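Local coordinates for protein Stk_08120 (Sulfolobus tokodaii str. 7, PDB 2EJX) that probably acts as a fatty acid carrier in a thermoacidophilic archaeon, within a family that belongs to the Bet v 1-like clan, at residues Phe29-Pro32 with Gln33-Gly37; Gly53-Leu56 with Ala57-Tyr60; Ile129-Leu132 with Glu133-Arg137. All coordinates share one frame; numbering follows the deposited sequence.

Interaction 1 (Phe29-Pro32 with Gln33-Gly37)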
ATOM      1  N   PHE A  29      -2.118   5.043  -5.365  1.00 24.79           N
ATOM      2  CA  PHE A  29      -0.720   4.610  -5.429  1.00 24.85           C
ATOM      3  C   PHE A  29      -0.534   3.288  -4.714  1.00 24.23           C
ATOM      4  O   PHE A  29      -0.184   2.238  -5.330  1.00 26.04           O
ATOM      5  CB  PHE A  29       0.230   5.679  -4.826  1.00 24.40           C
ATOM      6  CG  PHE A  29       1.674   5.229  -4.748  1.00 23.56           C
ATOM      7  CD1 PHE A  29       2.484   5.205  -5.920  1.00 26.77           C
ATOM      8  CD2 PHE A  29       2.234   4.814  -3.552  1.00 25.15           C
ATOM      9  CE1 PHE A  29       3.822   4.755  -5.877  1.00 25.02           C
ATOM     10  CE2 PHE A  29       3.594   4.355  -3.479  1.00 23.63           C
ATOM     11  CZ  PHE A  29       4.406   4.344  -4.645  1.00 24.22           C
ATOM     12  N   THR A  30      -0.873   3.329  -3.424  1.00 25.23           N
ATOM     13  CA  THR A  30      -0.472   2.315  -2.445  1.00 24.13           C
ATOM     14  C   THR A  30      -1.128   0.954  -2.697  1.00 24.07           C
ATOM     15  O   THR A  30      -0.460  -0.073  -2.592  1.00 23.62           O
ATOM     16  CB  THR A  30      -0.753   2.824  -1.035  1.00 25.23           C
ATOM     17  OG1 THR A  30       0.020   4.017  -0.809  1.00 23.66           O
ATOM     18  CG2 THR A  30      -0.402   1.779   0.032  1.00 23.76           C
ATOM     19  N   ILE A  31      -2.421   0.938  -3.023  1.00 24.67           N
ATOM     20  CA  ILE A  31      -3.144  -0.330  -3.160  1.00 24.69           C
ATOM     21  C   ILE A  31      -2.672  -1.151  -4.374  1.00 25.32           C
ATOM     22  O   ILE A  31      -2.363  -2.322  -4.214  1.00 25.25           O
ATOM     23  CB  ILE A  31      -4.725  -0.133  -3.098  1.00 24.25           C
ATOM     24  CG1 ILE A  31      -5.130   0.570  -1.799  1.00 26.69           C
ATOM     25  CG2 ILE A  31      -5.465  -1.422  -3.240  1.00 22.48           C
ATOM     26  CD1 ILE A  31      -4.803  -0.165  -0.558  1.00 27.02           C
ATOM     27  N   PRO A  32      -2.608  -0.554  -5.598  1.00 25.65           N
ATOM     28  CA  PRO A  32      -2.072  -1.325  -6.720  1.00 26.26           C
ATOM     29  C   PRO A  32      -0.609  -1.751  -6.524  1.00 25.80           C
ATOM     30  O   PRO A  32      -0.204  -2.822  -6.990  1.00 26.45           O
ATOM     31  CB  PRO A  32      -2.206  -0.354  -7.900  1.00 27.74           C
ATOM     32  CG  PRO A  32      -3.327   0.591  -7.442  1.00 26.58           C
ATOM     33  CD  PRO A  32      -3.046   0.784  -6.032  1.00 25.30           C
ATOM     34  N   GLN A  33       0.154  -0.955  -5.798  1.00 25.71           N
ATOM     35  CA  GLN A  33       1.580  -1.287  -5.541  1.00 25.18           C
ATOM     36  C   GLN A  33       1.784  -2.480  -4.627  1.00 26.33           C
ATOM     37  O   GLN A  33       2.790  -3.189  -4.783  1.00 25.64           O
ATOM     38  CB  GLN A  33       2.361  -0.100  -4.978  1.00 25.64           C
ATOM     39  CG  GLN A  33       2.653   1.033  -5.959  1.00 27.25           C
ATOM     40  CD  GLN A  33       3.728   0.712  -6.995  1.00 28.28           C
ATOM     41  OE1 GLN A  33       3.964   1.493  -7.950  1.00 33.66           O
ATOM     42  NE2 GLN A  33       4.375  -0.408  -6.830  1.00 23.44           N
ATOM     43  N   ILE A  34       0.853  -2.666  -3.670  1.00 24.61           N
ATOM     44  CA  ILE A  34       1.048  -3.645  -2.573  1.00 25.34           C
ATOM     45  C   ILE A  34       0.127  -4.855  -2.626  1.00 24.25           C
ATOM     46  O   ILE A  34       0.567  -5.997  -2.440  1.00 23.51           O
ATOM     47  CB  ILE A  34       0.988  -2.939  -1.174  1.00 26.24           C
ATOM     48  CG1 ILE A  34       2.200  -1.991  -0.999  1.00 24.11           C
ATOM     49  CG2 ILE A  34       1.031  -3.973  -0.009  1.00 25.70           C
ATOM     50  CD1 ILE A  34       1.973  -0.946   0.038  1.00 24.26           C
ATOM     51  N   PHE A  35      -1.156  -4.626  -2.928  1.00 25.83           N
ATOM     52  CA  PHE A  35      -2.124  -5.710  -2.900  1.00 26.13           C
ATOM     53  C   PHE A  35      -1.883  -6.684  -4.062  1.00 26.62           C
ATOM     54  O   PHE A  35      -1.333  -6.268  -5.082  1.00 26.57           O
ATOM     55  CB  PHE A  35      -3.556  -5.164  -2.876  1.00 25.70           C
ATOM     56  CG  PHE A  35      -4.053  -4.870  -1.485  1.00 28.55           C
ATOM     57  CD1 PHE A  35      -3.317  -4.055  -0.627  1.00 30.19           C
ATOM     58  CD2 PHE A  35      -5.218  -5.458  -1.011  1.00 32.10           C
ATOM     59  CE1 PHE A  35      -3.748  -3.787   0.675  1.00 30.17           C
ATOM     60  CE2 PHE A  35      -5.657  -5.210   0.310  1.00 32.52           C
ATOM     61  CZ  PHE A  35      -4.932  -4.361   1.136  1.00 28.76           C
ATOM     62  N   PRO A  36      -2.241  -7.986  -3.895  1.00 26.70           N
ATOM     63  CA  PRO A  36      -2.005  -8.935  -4.999  1.00 26.81           C
ATOM     64  C   PRO A  36      -2.863  -8.698  -6.238  1.00 26.71           C
ATOM     65  O   PRO A  36      -4.090  -8.769  -6.154  1.00 28.32           O
ATOM     66  CB  PRO A  36      -2.345 -10.315  -4.404  1.00 26.84           C
ATOM     67  CG  PRO A  36      -2.604 -10.105  -2.957  1.00 27.56           C
ATOM     68  CD  PRO A  36      -2.830  -8.642  -2.697  1.00 26.89           C
ATOM     69  N   GLY A  37      -2.216  -8.441  -7.370  1.00 26.28           N
ATOM     70  CA  GLY A  37      -2.871  -8.523  -8.691  1.00 26.81           C
ATOM     71  C   GLY A  37      -4.058  -7.583  -8.864  1.00 26.18           C
ATOM     72  O   GLY A  37      -5.072  -7.971  -9.440  1.00 25.63           O
TER
HETATM   73  O   HOH W   1      -1.284  -5.114  -7.518  1.00 26.85           O

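Interaction 2 (Gly53-Leu56 with Ala57-Tyr60)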
ATOM      1  N   GLY A  53      -8.974  -7.228  -7.415  1.00 27.83           N
ATOM      2  CA  GLY A  53      -7.791  -7.921  -7.840  1.00 27.67           C
ATOM      3  C   GLY A  53      -8.041  -9.428  -7.914  1.00 28.70           C
ATOM      4  O   GLY A  53      -9.125  -9.912  -7.580  1.00 26.62           O
ATOM      5  N   LYS A  54      -6.995 -10.142  -8.307  1.00 29.07           N
ATOM      6  CA  LYS A  54      -6.992 -11.612  -8.322  1.00 30.49           C
ATOM      7  C   LYS A  54      -5.590 -12.167  -8.041  1.00 31.26           C
ATOM      8  O   LYS A  54      -4.578 -11.598  -8.477  1.00 32.77           O
ATOM      9  CB  LYS A  54      -7.522 -12.112  -9.656  1.00 30.57           C
ATOM     10  CG  LYS A  54      -7.582 -13.640  -9.814  1.00 32.96           C
ATOM     11  CD  LYS A  54      -8.211 -14.028 -11.111  1.00 36.83           C
ATOM     12  CE  LYS A  54      -8.611 -15.502 -11.079  1.00 37.98           C
ATOM     13  NZ  LYS A  54      -9.382 -15.839 -12.310  1.00 40.69           N
ATOM     14  N   PHE A  55      -5.527 -13.276  -7.301  1.00 30.39           N
ATOM     15  CA  PHE A  55      -4.292 -14.051  -7.185  1.00 30.30           C
ATOM     16  C   PHE A  55      -4.709 -15.519  -7.110  1.00 29.88           C
ATOM     17  O   PHE A  55      -5.759 -15.842  -6.528  1.00 29.19           O
ATOM     18  CB  PHE A  55      -3.439 -13.650  -5.989  1.00 30.73           C
ATOM     19  CG  PHE A  55      -4.118 -13.836  -4.677  1.00 31.94           C
ATOM     20  CD1 PHE A  55      -3.897 -14.975  -3.920  1.00 34.66           C
ATOM     21  CD2 PHE A  55      -5.016 -12.885  -4.205  1.00 35.09           C
ATOM     22  CE1 PHE A  55      -4.557 -15.163  -2.712  1.00 33.71           C
ATOM     23  CE2 PHE A  55      -5.679 -13.062  -2.984  1.00 35.16           C
ATOM     24  CZ  PHE A  55      -5.458 -14.205  -2.248  1.00 36.02           C
ATOM     25  N   LEU A  56      -3.909 -16.379  -7.724  1.00 29.57           N
ATOM     26  CA  LEU A  56      -4.307 -17.766  -7.954  1.00 30.83           C
ATOM     27  C   LEU A  56      -5.721 -17.772  -8.570  1.00 31.22           C
ATOM     28  O   LEU A  56      -5.997 -16.959  -9.459  1.00 31.31           O
ATOM     29  CB  LEU A  56      -4.242 -18.569  -6.643  1.00 30.41           C
ATOM     30  CG  LEU A  56      -2.856 -18.639  -5.953  1.00 31.63           C
ATOM     31  CD1 LEU A  56      -3.043 -19.197  -4.566  1.00 31.77           C
ATOM     32  CD2 LEU A  56      -1.868 -19.469  -6.720  1.00 32.03           C
ATOM     33  N   ALA A  57      -6.610 -18.650  -8.098  1.00 32.03           N
ATOM     34  CA  ALA A  57      -7.985 -18.690  -8.611  1.00 31.64           C
ATOM     35  C   ALA A  57      -8.944 -17.696  -7.955  1.00 31.42           C
ATOM     36  O   ALA A  57     -10.138 -17.678  -8.277  1.00 32.22           O
ATOM     37  CB  ALA A  57      -8.558 -20.116  -8.537  1.00 31.34           C
ATOM     38  N   PHE A  58      -8.422 -16.829  -7.088  1.00 30.19           N
ATOM     39  CA  PHE A  58      -9.266 -16.033  -6.228  1.00 29.91           C
ATOM     40  C   PHE A  58      -9.363 -14.556  -6.568  1.00 29.15           C
ATOM     41  O   PHE A  58      -8.470 -13.808  -6.239  1.00 28.41           O
ATOM     42  CB  PHE A  58      -8.780 -16.192  -4.797  1.00 29.04           C
ATOM     43  CG  PHE A  58      -8.581 -17.629  -4.429  1.00 32.98           C
ATOM     44  CD1 PHE A  58      -9.679 -18.469  -4.334  1.00 34.18           C
ATOM     45  CD2 PHE A  58      -7.311 -18.142  -4.232  1.00 34.24           C
ATOM     46  CE1 PHE A  58      -9.503 -19.831  -4.028  1.00 35.54           C
ATOM     47  CE2 PHE A  58      -7.119 -19.510  -3.925  1.00 32.76           C
ATOM     48  CZ  PHE A  58      -8.220 -20.331  -3.830  1.00 30.93           C
ATOM     49  N   SER A  59     -10.472 -14.160  -7.178  1.00 29.44           N
ATOM     50  CA  SER A  59     -10.810 -12.746  -7.331  1.00 30.34           C
ATOM     51  C   SER A  59     -11.296 -12.169  -6.021  1.00 29.97           C
ATOM     52  O   SER A  59     -11.971 -12.843  -5.216  1.00 31.05           O
ATOM     53  CB  SER A  59     -11.906 -12.578  -8.371  1.00 30.26           C
ATOM     54  OG  SER A  59     -11.400 -13.025  -9.617  1.00 33.49           O
ATOM     55  N   TYR A  60     -10.995 -10.890  -5.798  1.00 29.52           N
ATOM     56  CA  TYR A  60     -11.478 -10.244  -4.604  1.00 28.31           C
ATOM     57  C   TYR A  60     -11.798  -8.791  -4.905  1.00 28.97           C
ATOM     58  O   TYR A  60     -11.278  -8.212  -5.876  1.00 28.90           O
ATOM     59  CB  TYR A  60     -10.482 -10.350  -3.440  1.00 28.97           C
ATOM     60  CG  TYR A  60      -9.180  -9.645  -3.700  1.00 29.48           C
ATOM     61  CD1 TYR A  60      -8.989  -8.323  -3.280  1.00 29.84           C
ATOM     62  CD2 TYR A  60      -8.161 -10.269  -4.426  1.00 30.23           C
ATOM     63  CE1 TYR A  60      -7.803  -7.653  -3.534  1.00 29.07           C
ATOM     64  CE2 TYR A  60      -6.955  -9.617  -4.676  1.00 28.07           C
ATOM     65  CZ  TYR A  60      -6.792  -8.297  -4.241  1.00 30.64           C
ATOM     66  OH  TYR A  60      -5.611  -7.622  -4.476  1.00 28.19           O
TER

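Interaction 3 (Ile129-Leu132 with Glu133-Arg137)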
ATOM      1  N   ILE A 129      10.541   4.912  -8.504  1.00 21.88           N
ATOM      2  CA  ILE A 129       9.046   4.951  -8.542  1.00 21.09           C
ATOM      3  C   ILE A 129       8.531   6.363  -8.093  1.00 20.75           C
ATOM      4  O   ILE A 129       7.669   7.004  -8.731  1.00 20.92           O
ATOM      5  CB  ILE A 129       8.491   3.832  -7.656  1.00 19.30           C
ATOM      6  CG1 ILE A 129       8.705   2.464  -8.351  1.00 22.83           C
ATOM      7  CG2 ILE A 129       6.982   4.147  -7.329  1.00 19.20           C
ATOM      8  CD1 ILE A 129       8.603   1.250  -7.403  1.00 25.14           C
ATOM      9  N   ILE A 130       9.069   6.876  -6.999  1.00 19.42           N
ATOM     10  CA  ILE A 130       8.605   8.134  -6.438  1.00 20.06           C
ATOM     11  C   ILE A 130       9.023   9.304  -7.303  1.00 20.30           C
ATOM     12  O   ILE A 130       8.295  10.271  -7.412  1.00 21.07           O
ATOM     13  CB  ILE A 130       9.143   8.348  -5.007  1.00 18.54           C
ATOM     14  CG1 ILE A 130       8.591   7.273  -4.021  1.00 20.78           C
ATOM     15  CG2 ILE A 130       8.896   9.853  -4.530  1.00 21.29           C
ATOM     16  CD1 ILE A 130       7.038   7.436  -3.620  1.00 18.90           C
ATOM     17  N   ARG A 131      10.199   9.231  -7.917  1.00 21.77           N
ATOM     18  CA  ARG A 131      10.633  10.318  -8.792  1.00 22.11           C
ATOM     19  C   ARG A 131       9.622  10.516  -9.932  1.00 21.45           C
ATOM     20  O   ARG A 131       9.204  11.642 -10.234  1.00 22.22           O
ATOM     21  CB  ARG A 131      11.988  10.023  -9.367  1.00 21.80           C
ATOM     22  CG  ARG A 131      12.556  11.171 -10.164  1.00 30.03           C
ATOM     23  CD  ARG A 131      13.946  10.820 -10.706  1.00 37.14           C
ATOM     24  NE  ARG A 131      13.855   9.729 -11.669  1.00 41.69           N
ATOM     25  CZ  ARG A 131      13.558   9.886 -12.954  1.00 42.15           C
ATOM     26  NH1 ARG A 131      13.345  11.096 -13.454  1.00 42.89           N
ATOM     27  NH2 ARG A 131      13.469   8.826 -13.738  1.00 43.17           N
ATOM     28  N   LEU A 132       9.250   9.413 -10.549  1.00 21.34           N
ATOM     29  CA  LEU A 132       8.190   9.429 -11.585  1.00 21.72           C
ATOM     30  C   LEU A 132       6.816   9.893 -11.062  1.00 21.19           C
ATOM     31  O   LEU A 132       6.124  10.653 -11.758  1.00 21.82           O
ATOM     32  CB  LEU A 132       8.096   8.029 -12.237  1.00 21.63           C
ATOM     33  CG  LEU A 132       9.297   7.720 -13.120  1.00 23.07           C
ATOM     34  CD1 LEU A 132       9.203   6.254 -13.597  1.00 23.53           C
ATOM     35  CD2 LEU A 132       9.381   8.646 -14.342  1.00 23.23           C
ATOM     36  N   GLU A 133       6.412   9.433  -9.868  1.00 21.01           N
ATOM     37  CA  GLU A 133       5.172   9.933  -9.238  1.00 21.74           C
ATOM     38  C   GLU A 133       5.216  11.447  -9.060  1.00 21.98           C
ATOM     39  O   GLU A 133       4.269  12.138  -9.332  1.00 21.01           O
ATOM     40  CB  GLU A 133       4.910   9.219  -7.878  1.00 22.63           C
ATOM     41  CG  GLU A 133       4.479   7.739  -8.038  1.00 20.90           C
ATOM     42  CD  GLU A 133       3.118   7.632  -8.769  1.00 26.96           C
ATOM     43  OE1 GLU A 133       2.271   8.554  -8.705  1.00 25.59           O
ATOM     44  OE2 GLU A 133       2.924   6.611  -9.427  1.00 29.98           O
ATOM     45  N   ARG A 134       6.335  11.953  -8.577  1.00 21.70           N
ATOM     46  CA  ARG A 134       6.487  13.390  -8.384  1.00 22.01           C
ATOM     47  C   ARG A 134       6.375  14.224  -9.664  1.00 23.54           C
ATOM     48  O   ARG A 134       5.859  15.361  -9.653  1.00 24.92           O
ATOM     49  CB  ARG A 134       7.828  13.631  -7.722  1.00 20.74           C
ATOM     50  CG  ARG A 134       7.778  13.216  -6.264  1.00 18.81           C
ATOM     51  CD  ARG A 134       9.100  13.600  -5.569  1.00 19.94           C
ATOM     52  NE  ARG A 134       9.090  15.030  -5.259  1.00 23.88           N
ATOM     53  CZ  ARG A 134       9.976  15.647  -4.474  1.00 26.64           C
ATOM     54  NH1 ARG A 134      10.964  14.951  -3.946  1.00 28.07           N
ATOM     55  NH2 ARG A 134       9.873  16.965  -4.222  1.00 27.31           N
ATOM     56  N   ILE A 135       6.901  13.688 -10.754  1.00 24.42           N
ATOM     57  CA  ILE A 135       6.889  14.403 -12.038  1.00 25.23           C
ATOM     58  C   ILE A 135       5.419  14.496 -12.455  1.00 26.00           C
ATOM     59  O   ILE A 135       4.917  15.580 -12.829  1.00 26.86           O
ATOM     60  CB  ILE A 135       7.761  13.717 -13.148  1.00 25.60           C
ATOM     61  CG1 ILE A 135       9.261  13.878 -12.874  1.00 24.58           C
ATOM     62  CG2 ILE A 135       7.457  14.369 -14.533  1.00 23.52           C
ATOM     63  CD1 ILE A 135      10.127  12.880 -13.635  1.00 26.58           C
ATOM     64  N   LYS A 136       4.703  13.387 -12.319  1.00 25.49           N
ATOM     65  CA  LYS A 136       3.290  13.331 -12.744  1.00 26.59           C
ATOM     66  C   LYS A 136       2.389  14.161 -11.834  1.00 26.75           C
ATOM     67  O   LYS A 136       1.455  14.830 -12.311  1.00 27.04           O
ATOM     68  CB  LYS A 136       2.812  11.890 -12.793  1.00 26.15           C
ATOM     69  CG  LYS A 136       1.321  11.744 -13.076  1.00 32.11           C
ATOM     70  CD  LYS A 136       0.814  10.329 -12.665  1.00 38.89           C
ATOM     71  CE  LYS A 136       0.943  10.094 -11.146  1.00 41.76           C
ATOM     72  NZ  LYS A 136      -0.049   9.102 -10.579  1.00 41.88           N
ATOM     73  N   ARG A 137       2.645  14.120 -10.524  1.00 26.95           N
ATOM     74  CA  ARG A 137       1.817  14.868  -9.539  1.00 25.89           C
ATOM     75  C   ARG A 137       2.177  16.323  -9.365  1.00 27.04           C
ATOM     76  O   ARG A 137       1.402  17.074  -8.724  1.00 27.40           O
ATOM     77  CB  ARG A 137       1.848  14.174  -8.143  1.00 26.08           C
ATOM     78  CG  ARG A 137       1.346  12.793  -8.171  1.00 25.84           C
ATOM     79  CD  ARG A 137       1.854  11.954  -6.987  1.00 27.34           C
ATOM     80  NE  ARG A 137       1.330  10.579  -7.062  1.00 27.10           N
ATOM     81  CZ  ARG A 137       0.173  10.168  -6.525  1.00 25.05           C
ATOM     82  NH1 ARG A 137      -0.586  10.999  -5.825  1.00 24.56           N
ATOM     83  NH2 ARG A 137      -0.215   8.905  -6.676  1.00 25.65           N
TER
HETATM   84  O   HOH W   2       5.989   5.588 -10.615  1.00 26.79           O

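Interaction 1 (Phe29-Pro32 with Gln33-Gly37)
The ring of Phe29 carries the CG methylene of Gln33 over one face, set toward the rim nearest CE1 and CZ and 4.0 Å from the ring centroid: a CH-pi contact between residues one helical turn apart. Phe24 packs edge-to-face with the same ring. The other flat group, the ring of Phe35, meets Ile31 CD1 obliquely, its CE1 atom 4.0 Å away, and makes an edge-to-face pair with Tyr77. With an alanine in place of Phe35, Ile31 CD1 and the edge-to-face partner Tyr77 would probably be left facing a gap. With CG anti to the backbone N (chi1 175°), Phe29 leans along the helix toward Gln33, whose chain bends at chi2 as it passes the ring. Between these two pairs, Thr30 CG2 and Ile34 CD1 lie alongside at 3.6 Å, while Thr30 OG1 turns back to Phe24 O.

The backbone records the end of helix 27-34. Gln33 N bonds to Phe29 O (3.2 Å) in the carbonyl plane, a regular i to i+4 link. Two residues further on, Ile31 O accepts two hydrogen bonds: Phe35 N comes in plane at 2.9 Å, Ile34 N from above the plane at 3.3 Å. Pro32 has no N-H to offer the preceding turn, and the helix kinks there. Phe35 then leaves helical angles, and one water donates both to Pro32 O (2.6 Å) and to Phe35 O (2.7 Å), joining the last turn to the exit.

The contact is apolar along its buried side chains, and its polar demands fall mainly on carbonyls at a helix end, where an oxygen that accepts two N-H groups and a bridging water take up the change of direction.

Interaction 2 (Gly53-Leu56 with Ala57-Tyr60)
Gly53 supplies the hollow and Tyr60 the bump that fills it. The phenol ring lies flat over the bare glycine, with Gly53 CA 4.0 Å from the ring centroid in a CH-pi contact. Lacking a side chain, the glycine leaves room for the ring and for Tyr60 OH, whose nearest Gly53 atom is CA at 4.0 Å; that OH hydrogen-bonds to Pro36 O. Tyr60 reaches the hollow because its CG sits between the backbone N and the carbonyl carbon (chi1 64°), a crowded position that folds the ring back across the neighbouring strand. Phe55 adopts the same setting, and the two side chains cross at about a right angle: Tyr60 CE2 abuts the edge of the Phe55 ring near its plane, 3.8 Å from Phe55 CD2, with the ring planes 57° apart. Phe58, on the same face of the sheet, presents CD2 to Leu56 CB at 3.9 Å, the two side chains running side by side. The other face belongs to Lys54 and Ser59; the extended lysine runs along it, its CD 3.7 Å from Ser59 OG and its CE against the backbone of Ala57.

Beneath these shapes is a two-residue beta hairpin. Gly53 and Phe55 form antiparallel hydrogen-bonded pairs with Tyr60 and Phe58, bracketing the non-hydrogen-bonded pair Lys54-Ser59. A type II' turn from Phe55 to Phe58 closes the end, Leu56 taking the positive phi of its first corner; Phe58 N reaches Phe55 O at 2.9 Å.

This hairpin joins strands 48-55 and 58-69 in the antiparallel sheet. Leu110 of helix 105-137 packs against Phe55, Leu56 and Phe58, Tyr114 of that helix meets Leu56, and Arg81, beyond strand 72-79, bonds to Ser59 O.

Interaction 3 (Ile129-Leu132 with Glu133-Arg137)
Glu133 rests on the turn that begins with Ile129, and its side chain can be followed outward from there. CB sits over the carbonyls of Ile129 and Ile130; CG, anti to the carbonyl carbon (chi1 -71°), comes within 3.3 Å of Ile129 O. A bend at chi2 then turns the carboxylate toward the C-terminal end, to Lys136 and Arg137. At the tip, OE1 collects the cations. Arg137 NE bonds to Glu133 OE1 at 2.8 Å on the anti side, with the oxygen close to the guanidinium plane. Lys136 NZ adds a weak bond to Glu133 OE1 at 3.0 Å, and Arg137 NH2 another weak one. OE2 has a weak, long contact with a water that also lies at Ile129 O. This salt-bridge network, at spacings of i+3 and i+4, ties one acid to two bases on the last turn of the helix, and the paired cations would be expected to keep the carboxylate ionised.

The other pairs one turn apart are van der Waals contacts. Ile130 CG2 packs on the methylenes of Arg134, 3.9 Å from its CD, and the arginine bends at chi3 to carry its guanidinium onward to Gln15 OE1 and the terminal carboxylate of Ile139. Arg131 and Ile135 lie alongside, pointing the same way, with Arg131 NH1 3.7 Å from Ile135 CD1. The backbone beneath is regular alpha helix: Glu133 N to Ile129 O (3.0 Å) in the carbonyl plane, Arg134 N to Ile130 O at 2.8 Å.

The whole forms the C-terminal end of helix 105-137. Ile130 packs on Val20 and Ile23 of helix 17-24, Ile129 and Glu133 touch Phe29 of helix 27-34, and Arg137 also salt-bridges Asp26 between those two short helices.

Overall arrangement
Interaction 1 lies deep in the fold, its centre about 5 Å from that of the chain, and links the other two. Toward interaction 2 the chain leaving helix 27-34 meets the hairpin: Gly37 O lies 3.1 Å from Lys54 N, a probable hydrogen bond, and Pro36 packs on Phe55. All three share helix 105-137: interaction 1 packs on it through Phe29, Gln33 and Pro36, interaction 2 meets it near Leu110, and interaction 3 is its C-terminal end. Interactions 2 and 3 do not touch, their nearest atoms about 17 Å apart. Chemistry follows place: apolar pairs in the buried helix, aromatic and glycine packing in the partly buried hairpin, and charge pairs on the surface helix end.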